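Local coordinates for protein CRISPR system Cmr subunit Cmr6 (Pyrococcus furiosus, PDB 4W8V) that caps, together with Cmr1, the RNA-binding type III-B Cmr ribonucleoprotein of CRISPR antiviral defence, an elongated complex built along the mature crRNA, at residues Y45-I50 and L195-D200; N166-P171 and V180-D185. All blocks are in the same frame, centred on the assembly; numbering follows the deposited sequence.

Interaction 1. Residues Y45-I50 and L195-D200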
loop_
_atom_site.group_PDB
_atom_site.type_symbol
_atom_site.label_atom_id
_atom_site.label_comp_id
_atom_site.label_asym_id
_atom_site.label_seq_id
_atom_site.Cartn_x
_atom_site.Cartn_y
_atom_site.Cartn_z
ATOM N N TYR A 45 4.390 -11.595 20.374
ATOM C CA TYR A 45 4.152 -10.708 21.515
ATOM C C TYR A 45 2.937 -9.803 21.319
ATOM O O TYR A 45 2.894 -8.689 21.830
ATOM C CB TYR A 45 5.390 -9.844 21.823
ATOM C CG TYR A 45 6.704 -10.602 21.872
ATOM C CD1 TYR A 45 7.216 -11.075 23.074
ATOM C CD2 TYR A 45 7.437 -10.824 20.716
ATOM C CE1 TYR A 45 8.429 -11.760 23.119
ATOM C CE2 TYR A 45 8.642 -11.513 20.745
ATOM C CZ TYR A 45 9.134 -11.976 21.946
ATOM O OH TYR A 45 10.328 -12.661 21.960
ATOM N N GLY A 46 1.948 -10.282 20.580
ATOM C CA GLY A 46 0.715 -9.531 20.384
ATOM C C GLY A 46 0.713 -8.636 19.163
ATOM O O GLY A 46 -0.310 -8.021 18.833
ATOM N N VAL A 47 1.845 -8.566 18.477
ATOM C CA VAL A 47 1.978 -7.693 17.311
ATOM C C VAL A 47 1.238 -8.256 16.089
ATOM O O VAL A 47 1.543 -9.361 15.635
ATOM C CB VAL A 47 3.474 -7.486 16.989
ATOM C CG1 VAL A 47 3.682 -6.603 15.766
ATOM C CG2 VAL A 47 4.162 -6.881 18.194
ATOM N N PRO A 48 0.252 -7.510 15.553
ATOM C CA PRO A 48 -0.471 -8.071 14.410
ATOM C C PRO A 48 0.298 -7.915 13.102
ATOM O O PRO A 48 1.317 -7.243 13.052
ATOM C CB PRO A 48 -1.764 -7.257 14.400
ATOM C CG PRO A 48 -1.356 -5.945 14.970
ATOM C CD PRO A 48 -0.380 -6.262 16.032
ATOM N N TYR A 49 -0.153 -8.553 12.038
ATOM C CA TYR A 49 0.513 -8.355 10.757
ATOM C C TYR A 49 -0.182 -7.296 9.923
ATOM O O TYR A 49 -1.245 -6.789 10.289
ATOM C CB TYR A 49 0.582 -9.664 9.962
ATOM C CG TYR A 49 -0.765 -10.231 9.543
ATOM C CD1 TYR A 49 -1.271 -10.017 8.266
ATOM C CD2 TYR A 49 -1.507 -11.007 10.418
ATOM C CE1 TYR A 49 -2.486 -10.558 7.874
ATOM C CE2 TYR A 49 -2.727 -11.560 10.036
ATOM C CZ TYR A 49 -3.210 -11.337 8.765
ATOM O OH TYR A 49 -4.416 -11.907 8.398
ATOM N N ILE A 50 0.456 -6.963 8.803
ATOM C CA ILE A 50 -0.104 -6.055 7.808
ATOM C C ILE A 50 -0.562 -6.866 6.618
ATOM O O ILE A 50 0.263 -7.474 5.934
ATOM C CB ILE A 50 0.936 -5.029 7.342
ATOM C CG1 ILE A 50 1.403 -4.159 8.516
ATOM C CG2 ILE A 50 0.379 -4.201 6.203
ATOM C CD1 ILE A 50 2.910 -3.901 8.529
ATOM N N LEU A 195 -4.552 -1.747 17.733
ATOM C CA LEU A 195 -3.290 -1.847 18.436
ATOM C C LEU A 195 -2.271 -0.901 17.831
ATOM O O LEU A 195 -2.094 -0.874 16.610
ATOM C CB LEU A 195 -2.757 -3.285 18.388
ATOM C CG LEU A 195 -3.551 -4.299 19.206
ATOM C CD1 LEU A 195 -2.997 -5.712 18.981
ATOM C CD2 LEU A 195 -3.550 -3.914 20.683
ATOM N N THR A 196 -1.617 -0.111 18.674
ATOM C CA THR A 196 -0.511 0.717 18.196
ATOM C C THR A 196 0.798 0.016 18.481
ATOM O O THR A 196 1.067 -0.371 19.611
ATOM C CB THR A 196 -0.499 2.115 18.838
ATOM O OG1 THR A 196 -1.702 2.798 18.475
ATOM C CG2 THR A 196 0.693 2.913 18.340
ATOM N N VAL A 197 1.583 -0.160 17.425
ATOM C CA VAL A 197 2.834 -0.906 17.453
ATOM C C VAL A 197 3.987 0.080 17.528
ATOM O O VAL A 197 4.009 1.049 16.778
ATOM C CB VAL A 197 2.978 -1.799 16.204
ATOM C CG1 VAL A 197 4.390 -2.427 16.118
ATOM C CG2 VAL A 197 1.895 -2.864 16.196
ATOM N N PRO A 198 4.947 -0.148 18.450
ATOM C CA PRO A 198 5.985 0.876 18.617
ATOM C C PRO A 198 6.964 0.916 17.454
ATOM O O PRO A 198 6.896 0.082 16.554
ATOM C CB PRO A 198 6.693 0.466 19.916
ATOM C CG PRO A 198 6.343 -0.976 20.136
ATOM C CD PRO A 198 4.992 -1.184 19.500
ATOM N N LYS A 199 7.870 1.886 17.471
ATOM C CA LYS A 199 8.906 1.972 16.450
ATOM C C LYS A 199 9.893 0.815 16.589
ATOM O O LYS A 199 10.006 0.224 17.655
ATOM C CB LYS A 199 9.666 3.297 16.547
ATOM C CG LYS A 199 8.815 4.532 16.652
ATOM C CD LYS A 199 9.685 5.744 16.916
ATOM C CE LYS A 199 8.868 7.016 16.935
ATOM N NZ LYS A 199 9.753 8.187 17.104
ATOM N N ASP A 200 10.597 0.516 15.501
ATOM C CA ASP A 200 11.658 -0.491 15.463
ATOM C C ASP A 200 11.152 -1.900 15.721
ATOM O O ASP A 200 11.810 -2.700 16.374
ATOM C CB ASP A 200 12.765 -0.153 16.461
ATOM C CG ASP A 200 13.488 1.116 16.103
ATOM O OD1 ASP A 200 13.811 1.299 14.908
ATOM O OD2 ASP A 200 13.721 1.936 17.014
#
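In this C-terminal, RAMP-superfamily part of Cmr6, the loop joining helix 34-43 to helix 52-68 lies against strand 192-197, the middle strand of a three-stranded antiparallel sheet, where Val47 and Pro48 meet Leu195 and Val197. No hydrogen bond links the two segments; the contact is apolar and buried. Strand alternation sets the pattern, since Leu195 and Val197 both turn their CB toward the loop while Thr196 between them points away. The backbone of the strand is meanwhile bonded to its neighbours in the sheet, to Val27 and Leu25 on one side and Glu161 on the other. Pro48 sits astride the pair: its CD is 4.0 Å from Leu195 CD1 and 4.1 Å from Val197 CG2. Proline suits a loop packed this way, because its ring is compact and its nitrogen has no N-H to satisfy in a buried apolar contact. The Val47 and Val197 side chains cross at about a right angle, branch against branch. Val197 CG2 lies anti to its own carbonyl carbon, and CG1 of Val47 comes to 4.2 Å from it. Gly46 has a positive phi (92°), a backbone shape a side chain would strain. Its carbonyl oxygen is hydrogen-bonded to Arg40 NH1 of helix 34-43, and Leu195 CD1 lies 3.5 Å from that same Gly46 O.

Interaction 2. Residues N166-P171 and V180-D185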
loop_
_atom_site.group_PDB
_atom_site.type_symbol
_atom_site.label_atom_id
_atom_site.label_comp_id
_atom_site.label_asym_id
_atom_site.label_seq_id
_atom_site.Cartn_x
_atom_site.Cartn_y
_atom_site.Cartn_z
ATOM N N ASN A 166 -13.612 4.312 15.120
ATOM C CA ASN A 166 -14.651 3.955 14.159
ATOM C C ASN A 166 -14.223 4.309 12.737
ATOM O O ASN A 166 -13.417 5.199 12.540
ATOM C CB ASN A 166 -15.968 4.657 14.502
ATOM C CG ASN A 166 -16.576 4.164 15.804
ATOM O OD1 ASN A 166 -15.894 4.035 16.814
ATOM N ND2 ASN A 166 -17.876 3.893 15.782
ATOM N N PRO A 167 -14.751 3.599 11.741
ATOM C CA PRO A 167 -14.429 3.899 10.347
ATOM C C PRO A 167 -15.319 4.981 9.736
ATOM O O PRO A 167 -16.517 5.005 9.957
ATOM C CB PRO A 167 -14.688 2.572 9.648
ATOM C CG PRO A 167 -15.816 1.995 10.426
ATOM C CD PRO A 167 -15.559 2.374 11.858
ATOM N N HIS A 168 -14.707 5.861 8.964
ATOM C CA HIS A 168 -15.426 6.724 8.064
ATOM C C HIS A 168 -14.901 6.528 6.646
ATOM O O HIS A 168 -13.693 6.618 6.421
ATOM C CB HIS A 168 -15.298 8.182 8.472
ATOM C CG HIS A 168 -15.607 9.117 7.351
ATOM N ND1 HIS A 168 -16.877 9.251 6.835
ATOM C CD2 HIS A 168 -14.799 9.888 6.588
ATOM C CE1 HIS A 168 -16.841 10.101 5.822
ATOM N NE2 HIS A 168 -15.593 10.494 5.649
ATOM N N TYR A 169 -15.793 6.250 5.693
ATOM C CA TYR A 169 -15.348 6.040 4.317
ATOM C C TYR A 169 -15.741 7.184 3.408
ATOM O O TYR A 169 -16.837 7.753 3.512
ATOM C CB TYR A 169 -15.882 4.711 3.759
ATOM C CG TYR A 169 -15.391 3.505 4.533
ATOM C CD1 TYR A 169 -14.132 2.948 4.270
ATOM C CD2 TYR A 169 -16.160 2.946 5.547
ATOM C CE1 TYR A 169 -13.672 1.848 4.980
ATOM C CE2 TYR A 169 -15.707 1.860 6.265
ATOM C CZ TYR A 169 -14.461 1.313 5.981
ATOM O OH TYR A 169 -13.999 0.227 6.695
ATOM N N GLY A 170 -14.826 7.535 2.519
ATOM C CA GLY A 170 -15.099 8.567 1.548
ATOM C C GLY A 170 -14.097 8.541 0.423
ATOM O O GLY A 170 -13.082 7.862 0.513
ATOM N N PRO A 171 -14.384 9.281 -0.654
ATOM C CA PRO A 171 -13.405 9.410 -1.733
ATOM C C PRO A 171 -12.159 10.131 -1.240
ATOM O O PRO A 171 -12.269 11.175 -0.602
ATOM C CB PRO A 171 -14.148 10.232 -2.799
ATOM C CG PRO A 171 -15.253 10.926 -2.050
ATOM C CD PRO A 171 -15.639 10.003 -0.938
ATOM N N VAL A 180 -12.165 15.954 7.850
ATOM C CA VAL A 180 -12.707 14.615 7.790
ATOM C C VAL A 180 -13.213 14.217 9.164
ATOM O O VAL A 180 -12.535 14.448 10.160
ATOM C CB VAL A 180 -11.645 13.612 7.274
ATOM C CG1 VAL A 180 -12.059 12.240 7.569
ATOM C CG2 VAL A 180 -11.536 13.727 5.801
ATOM N N PRO A 181 -14.428 13.653 9.231
ATOM C CA PRO A 181 -15.391 13.526 8.129
ATOM C C PRO A 181 -15.897 14.897 7.683
ATOM O O PRO A 181 -15.936 15.794 8.517
ATOM C CB PRO A 181 -16.530 12.702 8.740
ATOM C CG PRO A 181 -15.911 12.001 9.906
ATOM C CD PRO A 181 -14.887 12.951 10.440
ATOM N N PRO A 182 -16.231 15.059 6.392
ATOM C CA PRO A 182 -16.764 16.314 5.837
ATOM C C PRO A 182 -18.148 16.657 6.412
ATOM O O PRO A 182 -18.816 15.766 6.927
ATOM C CB PRO A 182 -16.838 16.022 4.337
ATOM C CG PRO A 182 -16.943 14.526 4.240
ATOM C CD PRO A 182 -16.151 13.989 5.383
ATOM N N PRO A 183 -18.571 17.937 6.336
ATOM C CA PRO A 183 -19.835 18.329 6.978
ATOM C C PRO A 183 -21.009 17.504 6.466
ATOM O O PRO A 183 -21.088 17.221 5.279
ATOM C CB PRO A 183 -19.985 19.806 6.595
ATOM C CG PRO A 183 -18.607 20.256 6.258
ATOM C CD PRO A 183 -17.954 19.068 5.620
ATOM N N GLY A 184 -21.895 17.098 7.366
ATOM C CA GLY A 184 -23.011 16.245 6.998
ATOM C C GLY A 184 -22.697 14.755 7.064
ATOM O O GLY A 184 -23.612 13.930 7.104
ATOM N N ASP A 185 -21.409 14.416 7.082
ATOM C CA ASP A 185 -20.961 13.024 7.087
ATOM C C ASP A 185 -20.326 12.689 8.446
ATOM O O ASP A 185 -20.098 13.581 9.263
ATOM C CB ASP A 185 -19.970 12.781 5.936
ATOM C CG ASP A 185 -19.908 11.320 5.500
ATOM O OD1 ASP A 185 -20.269 10.428 6.294
ATOM O OD2 ASP A 185 -19.496 11.062 4.348
HETATM O O HOH W 1 -18.858 9.239 2.503
HETATM O O HOH W 2 -19.270 8.036 5.596
#
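His168 carries its CG anti to the backbone N (chi1 160°), which places CG on the side facing Pro181, with chi2 (68°) turning the ring so that one face meets the proline; Asp185 likewise holds its CG anti to its own N (chi1 -156°), bringing the carboxylate to the ring. Pro181, which follows a cis peptide bond, lays its pyrrolidine over one face of the imidazole in a CH-pi contact: CB stands 3.8 Å from the centroid of the His168 ring, almost exactly on the ring normal. A flat aromatic ring suits the polarised C-H groups of proline. At the far end of the ring, Pro182 CD comes tip to tip with His168, 3.5 Å from NE2, and Val180 CG1 approaches His168 CD2 obliquely. At the edge, Asp185 OD2 lies in the ring plane, 3.2 Å from His168 CE1, with the carboxylate turned nearly perpendicular to the imidazole. The ND1 of His168 is hydrogen-bonded to Trp186 O. Two waters add a solvent bridge: one is 2.7 Å from both Tyr169 O and Asp185 OD2, and the other joins Tyr169 O to Asp185 OD1. Asp185 also closes a type II beta turn, its N bonded to Pro182 O (2.9 Å), with Gly184 taking the positive phi usual at the third position. This is a proline-rich surface loop between strands 161-165 and 192-197, folded back on itself around one histidine.

Along the chain, interaction 2 is nested within the loop that interaction 1 closes, and both belong to the RAMP-superfamily part of the chain. They are joined through the sheet: strand 192-197, which supplies Leu195 and Val197 to interaction 1, is paired with strand 161-165, and the long connection between these two neighbours carries both segments of interaction 2. The centres are 26 Å apart and the nearest atoms about 11 Å, so the contacts do not touch. Their characters differ: interaction 1 is buried and apolar, with no hydrogen bond between its segments, whereas interaction 2 lies at the surface, 21 Å from the chain centre, and is partly bridged by water.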